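Local structure of ATP-dependent Clp protease proteolytic subunit (Listeria monocytogenes, 4JCQ) at residues T69-D72 with M73-I77; A100-E103 with N104-S107; M139-R142 with I143-I147; Q153-E156 with Q157-D161; F166-S169 with V170-K174. The protein probably cleaves misfolded and other proteins into short peptides, as the serine peptidase component of an ATP-dependent Clp protease that encloses its active sites in stacked heptameric rings. All coordinates share one frame; numbering follows the deposited sequence.

In the fold
All five contacts are local, each within one continuous run of chain, so they follow in series and none encloses or crosses another. Contact 1 lies on helix 64-76, between parallel strands 53-59 and 81-86. Contact 2 is the turn that leads from the end of helix 92-97 into the next strand of that sheet, 105-108. Contact 3 sits within helix 133-151 and touches contact 1 where Leu-146 packs on His-71. Contact 4 opens the following helix, 155-162, whose Tyr-155, Ile-158 and Ser-159 pack on Glu-141 and Asn-144 of contact 3. Contact 5 starts helix 170-176; it meets contact 4 through Phe-166 and Asp-161, and contact 2 through Val-170 and Ser-107.

Contact 1 (T69-D72 with M73-I77); sequences TIHD and MIKFI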
loop_
_atom_site.group_PDB
_atom_site.type_symbol
_atom_site.label_atom_id
_atom_site.label_comp_id
_atom_site.label_asym_id
_atom_site.label_seq_id
_atom_site.Cartn_x
_atom_site.Cartn_y
_atom_site.Cartn_z
ATOM N N THR H 69 6.527 -13.681 24.491
ATOM C CA THR H 69 5.108 -13.778 24.146
ATOM C C THR H 69 4.817 -15.006 23.282
ATOM O O THR H 69 3.904 -15.773 23.585
ATOM C CB THR H 69 4.592 -12.485 23.469
ATOM O OG1 THR H 69 4.553 -11.431 24.436
ATOM C CG2 THR H 69 3.186 -12.674 22.908
ATOM N N ILE H 70 5.602 -15.196 22.221
ATOM C CA ILE H 70 5.415 -16.342 21.325
ATOM C C ILE H 70 5.646 -17.665 22.065
ATOM O O ILE H 70 4.854 -18.599 21.930
ATOM C CB ILE H 70 6.299 -16.246 20.061
ATOM C CG1 ILE H 70 5.932 -14.995 19.253
ATOM C CG2 ILE H 70 6.139 -17.490 19.196
ATOM C CD1 ILE H 70 6.965 -14.589 18.222
ATOM N N HIS H 71 6.721 -17.725 22.851
ATOM C CA HIS H 71 7.009 -18.884 23.707
ATOM C C HIS H 71 5.826 -19.234 24.573
ATOM O O HIS H 71 5.379 -20.385 24.588
ATOM C CB HIS H 71 8.244 -18.616 24.567
ATOM C CG HIS H 71 8.492 -19.661 25.637
ATOM N ND1 HIS H 71 7.822 -19.677 26.805
ATOM C CD2 HIS H 71 9.384 -20.731 25.682
ATOM C CE1 HIS H 71 8.252 -20.709 27.556
ATOM N NE2 HIS H 71 9.209 -21.353 26.868
ATOM N N ASP H 72 5.311 -18.241 25.296
ATOM C CA ASP H 72 4.210 -18.450 26.236
ATOM C C ASP H 72 2.881 -18.760 25.548
ATOM O O ASP H 72 2.087 -19.545 26.065
ATOM C CB ASP H 72 4.068 -17.255 27.183
ATOM C CG ASP H 72 5.143 -17.225 28.261
ATOM O OD1 ASP H 72 5.120 -16.294 29.094
ATOM O OD2 ASP H 72 6.012 -18.124 28.282
ATOM N N MET H 73 2.645 -18.156 24.384
ATOM C CA MET H 73 1.427 -18.428 23.610
ATOM C C MET H 73 1.386 -19.867 23.098
ATOM O O MET H 73 0.320 -20.487 23.061
ATOM C CB MET H 73 1.267 -17.442 22.446
ATOM C CG MET H 73 0.807 -16.043 22.851
ATOM S SD MET H 73 -0.766 -15.961 23.740
ATOM C CE MET H 73 -1.866 -16.815 22.619
ATOM N N ILE H 74 2.552 -20.385 22.710
ATOM C CA ILE H 74 2.697 -21.783 22.296
ATOM C C ILE H 74 2.283 -22.731 23.425
ATOM O O ILE H 74 1.543 -23.688 23.194
ATOM C CB ILE H 74 4.137 -22.088 21.810
ATOM C CG1 ILE H 74 4.366 -21.493 20.414
ATOM C CG2 ILE H 74 4.412 -23.588 21.789
ATOM C CD1 ILE H 74 5.824 -21.387 20.012
ATOM N N LYS H 75 2.748 -22.448 24.640
ATOM C CA LYS H 75 2.399 -23.253 25.813
ATOM C C LYS H 75 0.968 -23.009 26.302
ATOM O O LYS H 75 0.354 -23.900 26.892
ATOM C CB LYS H 75 3.393 -23.012 26.953
ATOM C CG LYS H 75 4.768 -23.617 26.715
ATOM C CD LYS H 75 5.558 -23.720 28.009
ATOM C CE LYS H 75 6.843 -24.502 27.803
ATOM N NZ LYS H 75 7.538 -24.780 29.091
ATOM N N PHE H 76 0.449 -21.808 26.048
ATOM C CA PHE H 76 -0.878 -21.400 26.523
ATOM C C PHE H 76 -2.026 -22.119 25.813
ATOM O O PHE H 76 -2.961 -22.592 26.462
ATOM C CB PHE H 76 -1.046 -19.878 26.413
ATOM C CG PHE H 76 -2.392 -19.374 26.857
ATOM C CD1 PHE H 76 -2.701 -19.267 28.211
ATOM C CD2 PHE H 76 -3.352 -18.995 25.920
ATOM C CE1 PHE H 76 -3.942 -18.801 28.620
ATOM C CE2 PHE H 76 -4.594 -18.528 26.325
ATOM C CZ PHE H 76 -4.888 -18.430 27.677
ATOM N N ILE H 77 -1.952 -22.191 24.486
ATOM C CA ILE H 77 -3.026 -22.779 23.680
ATOM C C ILE H 77 -3.176 -24.282 23.930
ATOM O O ILE H 77 -2.214 -24.956 24.303
ATOM C CB ILE H 77 -2.856 -22.485 22.167
ATOM C CG1 ILE H 77 -1.525 -23.044 21.641
ATOM C CG2 ILE H 77 -2.982 -20.987 21.902
ATOM C CD1 ILE H 77 -1.404 -23.054 20.131
HETATM O O HOH W 1 10.213 -23.874 27.360
#
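Lys-75 reaches back one helical turn to His-71. Its CB lies 3.8 Å from Asp-72 O, and CG passes His-71 O. Beyond CG the chain is extended, which carries CD to His-71 CE1 and then CE to 4.0 Å from His-71 NE2, the two side chains crossing at a slant. NZ ends in a weak bond to a water that is also 2.8 Å from His-71 NE2, in the plane of the ring. The other ring nitrogen, ND1, donates to Asp-72 OD2 at 2.8 Å, reaching its anti side with the acceptor only 6° out of the imidazole plane. Partners at both nitrogens help to hold the ring's rotation, while Asp-72 OD1 accepts from Asn-110 N of the second subunit. This is helix 64-76, the crossover helix of a beta-alpha-beta unit between strands 53-59 and 81-86. Ile-70 and Ile-74 both pack on Ile-96, and Ile-74 also on Ile-55 of strand 53-59, so this side faces the sheet. Their contact runs from Ile-70 CG2 to Ile-74 CD1 at 4.0 Å. One residue earlier in each turn, Met-73 CG lies alongside Thr-69 CG2 and 3.2 Å from Thr-69 O; Thr-69 OG1 is bonded to Thr-86 of the second subunit.

Contact 2 (A100-E103 with N104-S107); sequences AEKE and NRFS
Asn-104 meets the preceding turn through both its backbone and its amide. Its N donates to Glu-101 O at 2.8 Å, approaching from above the carbonyl plane. With CG anti to the carbonyl carbon (chi1 -62°), the side chain runs beside that of Glu-103 and points the same way, the amide and carboxylate planes being 63° apart. ND2 then gives both its bonds to waters: one, at 2.7 Å, also takes the backbone N-H of Glu-101, and the other donates to Glu-103 OE2. Two waters thus link the amide nitrogen to the backbone of Glu-101 and the carboxylate of Glu-103.

Arg-105 follows, its N donating to Lys-102 O at 3.1 Å, again from well above the carbonyl plane. Its side chain folds back over the turn: CG passes 3.4 Å from Glu-101 O, and the bend at chi3 (-65°) brings NH1 to Ala-100 O at 2.9 Å, an acceptor close to the guanidinium plane. One face of that group rests on Lys-102 CA, offset toward the rim, while NH2 lies 3.5 Å from Lys-102 CG. NE binds Ile-178 O, and NH2 binds Ala-150 O and Gly-177 O, so this buried cation is held largely by carbonyl oxygens.

Phe-106 makes a lighter contact, its CZ 3.9 Å from Glu-103 O, and its ring packs on Val-84 and Leu-189. The two successive i+3 to i bonds, from Asn-104 N and Arg-105 N, mark a single 3-10-like turn, which leads from helix 92-97 into strand 105-108 of the parallel sheet.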
loop_
_atom_site.group_PDB
_atom_site.type_symbol
_atom_site.label_atom_id
_atom_site.label_comp_id
_atom_site.label_asym_id
_atom_site.label_seq_id
_atom_site.Cartn_x
_atom_site.Cartn_y
_atom_site.Cartn_z
ATOM N N ALA H 100 8.104 -25.883 22.704
ATOM C CA ALA H 100 7.527 -27.197 22.437
ATOM C C ALA H 100 8.181 -28.255 23.320
ATOM O O ALA H 100 9.358 -28.129 23.684
ATOM C CB ALA H 100 7.685 -27.556 20.968
ATOM N N GLU H 101 7.416 -29.290 23.664
ATOM C CA GLU H 101 7.931 -30.418 24.440
ATOM C C GLU H 101 9.017 -31.130 23.640
ATOM O O GLU H 101 8.966 -31.156 22.407
ATOM C CB GLU H 101 6.805 -31.394 24.807
ATOM C CG GLU H 101 5.685 -30.790 25.649
ATOM C CD GLU H 101 6.153 -30.290 27.007
ATOM O OE1 GLU H 101 5.745 -29.176 27.400
ATOM O OE2 GLU H 101 6.925 -31.003 27.683
ATOM N N LYS H 102 9.990 -31.704 24.345
ATOM C CA LYS H 102 11.183 -32.280 23.716
ATOM C C LYS H 102 10.882 -33.223 22.550
ATOM O O LYS H 102 11.480 -33.093 21.483
ATOM C CB LYS H 102 12.076 -32.975 24.749
ATOM C CG LYS H 102 13.495 -33.217 24.256
ATOM C CD LYS H 102 14.410 -33.689 25.374
ATOM C CE LYS H 102 15.871 -33.613 24.956
ATOM N NZ LYS H 102 16.192 -34.524 23.819
ATOM N N GLU H 103 9.950 -34.153 22.748
ATOM C CA GLU H 103 9.597 -35.124 21.701
ATOM C C GLU H 103 8.889 -34.516 20.481
ATOM O O GLU H 103 8.720 -35.185 19.462
ATOM C CB GLU H 103 8.816 -36.325 22.269
ATOM C CG GLU H 103 8.092 -36.087 23.589
ATOM C CD GLU H 103 6.665 -35.597 23.422
ATOM O OE1 GLU H 103 5.969 -36.066 22.497
ATOM O OE2 GLU H 103 6.231 -34.754 24.236
ATOM N N ASN H 104 8.507 -33.244 20.586
ATOM C CA ASN H 104 7.880 -32.518 19.481
ATOM C C ASN H 104 8.818 -31.509 18.807
ATOM O O ASN H 104 8.368 -30.647 18.049
ATOM C CB ASN H 104 6.601 -31.821 19.960
ATOM C CG ASN H 104 5.551 -32.798 20.453
ATOM O OD1 ASN H 104 5.348 -33.861 19.865
ATOM N ND2 ASN H 104 4.873 -32.441 21.537
ATOM N N ARG H 105 10.117 -31.632 19.075
ATOM C CA ARG H 105 11.109 -30.708 18.517
ATOM C C ARG H 105 11.925 -31.361 17.403
ATOM O O ARG H 105 12.750 -32.247 17.649
ATOM C CB ARG H 105 12.013 -30.132 19.615
ATOM C CG ARG H 105 11.254 -29.380 20.702
ATOM C CD ARG H 105 12.118 -28.352 21.418
ATOM N NE ARG H 105 13.211 -28.959 22.174
ATOM C CZ ARG H 105 13.186 -29.202 23.483
ATOM N NH1 ARG H 105 12.118 -28.892 24.212
ATOM N NH2 ARG H 105 14.240 -29.756 24.067
ATOM N N PHE H 106 11.679 -30.904 16.179
ATOM C CA PHE H 106 12.281 -31.484 14.982
ATOM C C PHE H 106 13.208 -30.495 14.287
ATOM O O PHE H 106 13.166 -29.289 14.551
ATOM C CB PHE H 106 11.190 -31.934 14.001
ATOM C CG PHE H 106 10.237 -32.953 14.566
ATOM C CD1 PHE H 106 9.103 -32.552 15.269
ATOM C CD2 PHE H 106 10.465 -34.314 14.385
ATOM C CE1 PHE H 106 8.222 -33.490 15.787
ATOM C CE2 PHE H 106 9.585 -35.257 14.900
ATOM C CZ PHE H 106 8.462 -34.843 15.602
ATOM N N SER H 107 14.046 -31.012 13.394
ATOM C CA SER H 107 14.882 -30.165 12.557
ATOM C C SER H 107 15.033 -30.710 11.147
ATOM O O SER H 107 15.179 -31.918 10.944
ATOM C CB SER H 107 16.267 -29.985 13.175
ATOM O OG SER H 107 17.024 -29.043 12.432
HETATM O O HOH W 2 5.027 -29.796 22.257
HETATM O O HOH W 3 3.403 -34.050 23.274
#

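Contact 3 (M139-R142 with I143-I147); sequences MRER and INRLI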
loop_
_atom_site.group_PDB
_atom_site.type_symbol
_atom_site.label_atom_id
_atom_site.label_comp_id
_atom_site.label_asym_id
_atom_site.label_seq_id
_atom_site.Cartn_x
_atom_site.Cartn_y
_atom_site.Cartn_z
ATOM N N MET H 139 17.106 -10.967 33.721
ATOM C CA MET H 139 16.695 -11.453 32.403
ATOM C C MET H 139 17.495 -12.691 32.009
ATOM O O MET H 139 16.922 -13.696 31.587
ATOM C CB MET H 139 16.880 -10.353 31.351
ATOM C CG MET H 139 16.401 -10.710 29.951
ATOM S SD MET H 139 16.899 -9.504 28.700
ATOM C CE MET H 139 15.908 -8.082 29.152
ATOM N N ARG H 140 18.816 -12.608 32.164
ATOM C CA ARG H 140 19.709 -13.717 31.835
ATOM C C ARG H 140 19.414 -14.965 32.663
ATOM O O ARG H 140 19.351 -16.067 32.119
ATOM C CB ARG H 140 21.179 -13.296 31.984
ATOM C CG ARG H 140 22.191 -14.374 31.606
ATOM C CD ARG H 140 21.986 -14.890 30.182
ATOM N NE ARG H 140 22.150 -13.836 29.183
ATOM C CZ ARG H 140 23.315 -13.471 28.653
ATOM N NH1 ARG H 140 23.352 -12.494 27.759
ATOM N NH2 ARG H 140 24.439 -14.075 29.014
ATOM N N GLU H 141 19.227 -14.784 33.971
ATOM C CA GLU H 141 18.893 -15.890 34.871
ATOM C C GLU H 141 17.584 -16.575 34.467
ATOM O O GLU H 141 17.503 -17.804 34.449
ATOM C CB GLU H 141 18.825 -15.410 36.325
ATOM C CG GLU H 141 20.179 -15.059 36.928
ATOM C CD GLU H 141 20.087 -14.462 38.323
ATOM O OE1 GLU H 141 21.148 -14.133 38.892
ATOM O OE2 GLU H 141 18.963 -14.320 38.854
ATOM N N ARG H 142 16.576 -15.772 34.132
ATOM C CA ARG H 142 15.272 -16.283 33.698
ATOM C C ARG H 142 15.388 -17.125 32.424
ATOM O O ARG H 142 14.870 -18.239 32.361
ATOM C CB ARG H 142 14.283 -15.126 33.496
ATOM C CG ARG H 142 12.885 -15.553 33.065
ATOM C CD ARG H 142 11.949 -14.365 32.878
ATOM N NE ARG H 142 12.431 -13.408 31.876
ATOM C CZ ARG H 142 12.240 -13.518 30.562
ATOM N NH1 ARG H 142 12.719 -12.593 29.742
ATOM N NH2 ARG H 142 11.574 -14.548 30.059
ATOM N N ILE H 143 16.080 -16.591 31.419
ATOM C CA ILE H 143 16.246 -17.290 30.145
ATOM C C ILE H 143 17.140 -18.528 30.292
ATOM O O ILE H 143 16.863 -19.566 29.683
ATOM C CB ILE H 143 16.758 -16.343 29.033
ATOM C CG1 ILE H 143 15.756 -15.199 28.820
ATOM C CG2 ILE H 143 16.961 -17.101 27.725
ATOM C CD1 ILE H 143 16.312 -14.005 28.073
ATOM N N ASN H 144 18.189 -18.419 31.109
ATOM C CA ASN H 144 19.064 -19.558 31.408
ATOM C C ASN H 144 18.302 -20.740 32.008
ATOM O O ASN H 144 18.508 -21.883 31.599
ATOM C CB ASN H 144 20.217 -19.155 32.340
ATOM C CG ASN H 144 21.321 -18.392 31.624
ATOM O OD1 ASN H 144 21.400 -18.382 30.394
ATOM N ND2 ASN H 144 22.187 -17.749 32.401
ATOM N N ARG H 145 17.426 -20.455 32.974
ATOM C CA ARG H 145 16.595 -21.483 33.607
ATOM C C ARG H 145 15.619 -22.106 32.611
ATOM O O ARG H 145 15.411 -23.318 32.611
ATOM C CB ARG H 145 15.836 -20.912 34.810
ATOM C CG ARG H 145 16.705 -20.655 36.031
ATOM C CD ARG H 145 15.865 -20.292 37.246
ATOM N NE ARG H 145 16.699 -20.003 38.413
ATOM C CZ ARG H 145 17.056 -18.781 38.805
ATOM N NH1 ARG H 145 16.652 -17.709 38.131
ATOM N NH2 ARG H 145 17.818 -18.628 39.879
ATOM N N LEU H 146 15.029 -21.266 31.762
ATOM C CA LEU H 146 14.126 -21.722 30.706
ATOM C C LEU H 146 14.822 -22.725 29.778
ATOM O O LEU H 146 14.307 -23.817 29.535
ATOM C CB LEU H 146 13.592 -20.521 29.913
ATOM C CG LEU H 146 12.434 -20.701 28.924
ATOM C CD1 LEU H 146 11.688 -19.387 28.752
ATOM C CD2 LEU H 146 12.910 -21.220 27.574
ATOM N N ILE H 147 15.996 -22.354 29.275
ATOM C CA ILE H 147 16.744 -23.203 28.345
ATOM C C ILE H 147 17.261 -24.477 29.031
ATOM O O ILE H 147 17.223 -25.556 28.443
ATOM C CB ILE H 147 17.884 -22.421 27.642
ATOM C CG1 ILE H 147 17.303 -21.272 26.803
ATOM C CG2 ILE H 147 18.718 -23.341 26.759
ATOM C CD1 ILE H 147 18.334 -20.298 26.263
HETATM O O HOH W 4 24.724 -16.206 31.126
#
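Ile-143 touches Met-139, one turn back, and its chain neighbour Arg-142. With CG1 anti to the carbonyl carbon (chi1 -60°), the branch leans back along the axis: CG1 lies 3.4 Å from Met-139 O, and CD1 goes on to Met-139 CG at 3.8 Å, the two side chains running alongside and pointing the same way. Packing on Val-64 and Gln-117 covers Ile-143 further.

Arg-142 crosses Ile-143 at a slant. Its bend at chi3 (59°) lays the guanidinium so that Ile-143 CG1 sits 4.0 Å above one face, offset toward the rim. The charged end is held from outside the helix: NH1 forms a salt bridge with Asp-68, and NH2 bonds Asn-110 OD1 of the second subunit.

Around the helix, Arg-145 extends back beside Glu-141. Its NH1 comes 3.6 Å from Glu-141 CB but stays 4.2 Å from Glu-141 OE2, beyond a salt bridge, with the carboxylate and guanidinium planes nearly perpendicular. Arg-140 and Asn-144 cross on another flank, Arg-140 CG 3.5 Å from Asn-144 ND2; a water accepts from that ND2 and from Arg-140 NH2, which also pairs with Asp-163, while Asn-144 OD1 bonds Thr-162.

Regular i to i+4 bonds, such as Asn-144 N to Arg-140 O at 2.8 Å, identify an alpha helix. This is helix 133-151, which passes near the predicted active site, the side chain of Arg-140 lying about 6 Å from that of His-116.

Contact 4 (Q153-E156 with Q157-D161); sequences QSYE and QISKD
The Tyr-155 ring approaches Ser-159 obliquely, CE2 standing 4.0 Å from Ser-159 CB, and it also packs on Glu-141 and Asn-144 of the preceding helix. The side chains of Gln-153 and Gln-157 run side by side and point the same way, their amide planes 72° apart. Gln-153 OE1 touches the aliphatic part of its neighbour, 3.5 Å from Gln-157 CG, while Gln-153 NE2 bonds Tyr-176 O. At the edge of the Gln-157 amide, NE2 donates to Asp-161 OD2 at 2.8 Å; the acceptor lies within 1° of the amide plane, although the donor meets the carboxylate from above its plane. The bend at chi2 (63°) turns the Gln-157 chain along the helix to make this bond.

Ahead of the helix, Gln-153 CB rests 3.6 Å from Ile-158 CD1, the two side chains crossing at about a right angle over the buried side of the helix. Ser-154 OG, set between its own backbone N and carbonyl carbon, accepts from Gln-157 N at 3.2 Å. Ser-154 O in turn receives the N-H of Ile-158 at 3.2 Å. A side-chain oxygen taking a first-turn N-H in this way defines Ser-154 as the N-cap of helix 155-162.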
loop_
_atom_site.group_PDB
_atom_site.type_symbol
_atom_site.label_atom_id
_atom_site.label_comp_id
_atom_site.label_asym_id
_atom_site.label_seq_id
_atom_site.Cartn_x
_atom_site.Cartn_y
_atom_site.Cartn_z
ATOM N N GLN H 153 20.099 -29.732 30.083
ATOM C CA GLN H 153 21.444 -29.295 30.452
ATOM C C GLN H 153 21.412 -28.615 31.816
ATOM O O GLN H 153 20.372 -28.107 32.239
ATOM C CB GLN H 153 22.004 -28.323 29.409
ATOM C CG GLN H 153 22.213 -28.905 28.016
ATOM C CD GLN H 153 23.493 -29.714 27.883
ATOM O OE1 GLN H 153 24.380 -29.654 28.736
ATOM N NE2 GLN H 153 23.596 -30.474 26.799
ATOM N N SER H 154 22.554 -28.605 32.498
ATOM C CA SER H 154 22.687 -27.917 33.780
ATOM C C SER H 154 22.612 -26.404 33.593
ATOM O O SER H 154 22.905 -25.892 32.510
ATOM C CB SER H 154 24.010 -28.287 34.451
ATOM O OG SER H 154 25.109 -27.746 33.740
ATOM N N TYR H 155 22.222 -25.697 34.653
ATOM C CA TYR H 155 22.184 -24.238 34.634
ATOM C C TYR H 155 23.547 -23.654 34.262
ATOM O O TYR H 155 23.624 -22.715 33.470
ATOM C CB TYR H 155 21.717 -23.676 35.984
ATOM C CG TYR H 155 21.646 -22.161 36.007
ATOM C CD1 TYR H 155 20.470 -21.496 35.665
ATOM C CD2 TYR H 155 22.760 -21.396 36.356
ATOM C CE1 TYR H 155 20.403 -20.112 35.677
ATOM C CE2 TYR H 155 22.704 -20.011 36.364
ATOM C CZ TYR H 155 21.523 -19.375 36.025
ATOM O OH TYR H 155 21.460 -18.003 36.034
ATOM N N GLU H 156 24.610 -24.223 34.831
ATOM C CA GLU H 156 25.975 -23.742 34.616
ATOM C C GLU H 156 26.420 -23.850 33.156
ATOM O O GLU H 156 27.075 -22.943 32.638
ATOM C CB GLU H 156 26.955 -24.486 35.529
ATOM C CG GLU H 156 28.301 -23.795 35.695
ATOM C CD GLU H 156 29.194 -24.466 36.724
ATOM O OE1 GLU H 156 30.403 -24.616 36.448
ATOM O OE2 GLU H 156 28.695 -24.843 37.806
ATOM N N GLN H 157 26.063 -24.955 32.502
ATOM C CA GLN H 157 26.377 -25.154 31.086
ATOM C C GLN H 157 25.663 -24.120 30.216
ATOM O O GLN H 157 26.278 -23.513 29.335
ATOM C CB GLN H 157 26.027 -26.579 30.638
ATOM C CG GLN H 157 26.440 -26.917 29.210
ATOM C CD GLN H 157 27.945 -26.875 28.998
ATOM O OE1 GLN H 157 28.704 -27.521 29.718
ATOM N NE2 GLN H 157 28.379 -26.118 27.999
ATOM N N ILE H 158 24.373 -23.921 30.483
ATOM C CA ILE H 158 23.561 -22.954 29.744
ATOM C C ILE H 158 24.062 -21.523 29.967
ATOM O O ILE H 158 24.197 -20.755 29.015
ATOM C CB ILE H 158 22.057 -23.077 30.097
ATOM C CG1 ILE H 158 21.520 -24.473 29.737
ATOM C CG2 ILE H 158 21.235 -21.981 29.421
ATOM C CD1 ILE H 158 21.710 -24.890 28.288
ATOM N N SER H 159 24.346 -21.190 31.227
ATOM C CA SER H 159 24.846 -19.865 31.603
ATOM C C SER H 159 26.135 -19.501 30.863
ATOM O O SER H 159 26.317 -18.357 30.441
ATOM C CB SER H 159 25.067 -19.786 33.117
ATOM O OG SER H 159 25.417 -18.472 33.513
ATOM N N LYS H 160 27.021 -20.482 30.709
ATOM C CA LYS H 160 28.248 -20.304 29.940
ATOM C C LYS H 160 27.936 -20.070 28.459
ATOM O O LYS H 160 28.470 -19.149 27.841
ATOM C CB LYS H 160 29.161 -21.524 30.110
ATOM C CG LYS H 160 30.467 -21.451 29.335
ATOM C CD LYS H 160 31.203 -22.781 29.363
ATOM C CE LYS H 160 32.420 -22.757 28.453
ATOM N NZ LYS H 160 33.142 -24.061 28.454
ATOM N N ASP H 161 27.047 -20.893 27.911
ATOM C CA ASP H 161 26.787 -20.913 26.475
ATOM C C ASP H 161 25.913 -19.768 25.952
ATOM O O ASP H 161 26.047 -19.373 24.793
ATOM C CB ASP H 161 26.238 -22.281 26.055
ATOM C CG ASP H 161 27.284 -23.386 26.148
ATOM O OD1 ASP H 161 28.493 -23.070 26.236
ATOM O OD2 ASP H 161 26.903 -24.575 26.122
#

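Contact 5 (F166-S169 with V170-K174); sequences FWLS and VNEAK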
loop_
_atom_site.group_PDB
_atom_site.type_symbol
_atom_site.label_atom_id
_atom_site.label_comp_id
_atom_site.label_asym_id
_atom_site.label_seq_id
_atom_site.Cartn_x
_atom_site.Cartn_y
_atom_site.Cartn_z
ATOM N N PHE H 166 28.615 -19.238 19.722
ATOM C CA PHE H 166 29.033 -20.428 18.994
ATOM C C PHE H 166 27.856 -21.158 18.355
ATOM O O PHE H 166 26.816 -21.381 18.984
ATOM C CB PHE H 166 29.874 -21.361 19.878
ATOM C CG PHE H 166 29.078 -22.133 20.886
ATOM C CD1 PHE H 166 28.826 -23.487 20.699
ATOM C CD2 PHE H 166 28.581 -21.511 22.024
ATOM C CE1 PHE H 166 28.093 -24.205 21.627
ATOM C CE2 PHE H 166 27.844 -22.223 22.953
ATOM C CZ PHE H 166 27.603 -23.572 22.757
ATOM N N TRP H 167 28.039 -21.518 17.093
ATOM C CA TRP H 167 27.015 -22.202 16.329
ATOM C C TRP H 167 27.124 -23.688 16.469
ATOM O O TRP H 167 28.212 -24.259 16.388
ATOM C CB TRP H 167 27.100 -21.793 14.868
ATOM C CG TRP H 167 26.588 -20.395 14.626
ATOM C CD1 TRP H 167 27.327 -19.216 14.555
ATOM C CD2 TRP H 167 25.193 -19.984 14.426
ATOM N NE1 TRP H 167 26.510 -18.137 14.324
ATOM C CE2 TRP H 167 25.217 -18.528 14.235
ATOM C CE3 TRP H 167 23.973 -20.650 14.383
ATOM C CZ2 TRP H 167 24.059 -17.797 14.016
ATOM C CZ3 TRP H 167 22.811 -19.901 14.160
ATOM C CH2 TRP H 167 22.857 -18.508 13.980
ATOM N N LEU H 168 25.980 -24.323 16.699
ATOM C CA LEU H 168 25.890 -25.771 16.745
ATOM C C LEU H 168 25.340 -26.287 15.426
ATOM O O LEU H 168 24.363 -25.748 14.897
ATOM C CB LEU H 168 24.975 -26.214 17.891
ATOM C CG LEU H 168 25.393 -25.885 19.327
ATOM C CD1 LEU H 168 24.190 -25.967 20.252
ATOM C CD2 LEU H 168 26.508 -26.804 19.804
ATOM N N SER H 169 25.970 -27.334 14.898
ATOM C CA SER H 169 25.424 -28.060 13.760
ATOM C C SER H 169 24.148 -28.770 14.205
ATOM O O SER H 169 23.874 -28.866 15.406
ATOM C CB SER H 169 26.440 -29.075 13.229
ATOM O OG SER H 169 26.612 -30.149 14.138
ATOM N N VAL H 170 23.376 -29.264 13.243
ATOM C CA VAL H 170 22.128 -29.967 13.544
ATOM C C VAL H 170 22.363 -31.186 14.457
ATOM O O VAL H 170 21.582 -31.436 15.381
ATOM C CB VAL H 170 21.341 -30.325 12.251
ATOM C CG1 VAL H 170 22.070 -31.373 11.413
ATOM C CG2 VAL H 170 19.925 -30.772 12.581
ATOM N N ASN H 171 23.457 -31.907 14.216
ATOM C CA ASN H 171 23.833 -33.058 15.044
ATOM C C ASN H 171 24.269 -32.665 16.454
ATOM O O ASN H 171 23.924 -33.340 17.426
ATOM C CB ASN H 171 24.922 -33.889 14.358
ATOM C CG ASN H 171 24.391 -34.700 13.187
ATOM O OD1 ASN H 171 24.900 -34.605 12.071
ATOM N ND2 ASN H 171 23.364 -35.501 13.437
ATOM N N GLU H 172 25.020 -31.571 16.559
ATOM C CA GLU H 172 25.444 -31.035 17.853
ATOM C C GLU H 172 24.258 -30.515 18.663
ATOM O O GLU H 172 24.222 -30.670 19.885
ATOM C CB GLU H 172 26.481 -29.926 17.670
ATOM C CG GLU H 172 27.851 -30.418 17.227
ATOM C CD GLU H 172 28.824 -29.286 16.948
ATOM O OE1 GLU H 172 28.390 -28.207 16.486
ATOM O OE2 GLU H 172 30.032 -29.479 17.185
ATOM N N ALA H 173 23.292 -29.906 17.976
ATOM C CA ALA H 173 22.079 -29.396 18.616
ATOM C C ALA H 173 21.212 -30.534 19.150
ATOM O O ALA H 173 20.534 -30.382 20.168
ATOM C CB ALA H 173 21.291 -28.528 17.647
ATOM N N LYS H 174 21.246 -31.671 18.454
ATOM C CA LYS H 174 20.575 -32.887 18.902
ATOM C C LYS H 174 21.242 -33.433 20.168
ATOM O O LYS H 174 20.561 -33.761 21.140
ATOM C CB LYS H 174 20.575 -33.938 17.787
ATOM C CG LYS H 174 19.698 -35.153 18.050
ATOM C CD LYS H 174 19.718 -36.096 16.857
ATOM C CE LYS H 174 18.781 -37.275 17.051
ATOM N NZ LYS H 174 19.269 -38.238 18.075
HETATM O O HOH W 5 30.017 -25.825 18.217
#
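Ser-169 and Glu-172 exchange hydrogen bonds in a capping box at the start of helix 170-176. In one direction the Glu-172 N-H is accepted by Ser-169 OG at 3.2 Å; chi1 of 70° places that oxygen over the first turn. In the other, Ser-169 N donates to Glu-172 OE1 at 3.0 Å, in a bond of 167° that reaches the anti side of the carboxylate, 17° out of its plane. The backbone adds the first regular helical bond, Ala-173 N to Ser-169 O at 2.8 Å.

Charge enters through the same carboxylate oxygen: OE1 also forms a salt bridge with Arg-138 of the third subunit, so the cap is part of a subunit interface. A positive neighbour there would probably stabilise the ionised glutamate.

Apolar packing lies beside the capping box. Leu-168 slants across Glu-172, its CD2 3.8 Å from Glu-172 CB, and Leu-168 CB is 4.4 Å from Ala-173 CB. Leu-168 packs on Ile-178 as well, and Ala-173 on Tyr-113 and Val-179, which places this end of the helix against strand 111-114 and the loop ahead of strand 181-182.

Solvent closes the group: one water donates to Trp-167 O at 3.0 Å and, weakly, to Glu-172 OE1 at 3.4 Å.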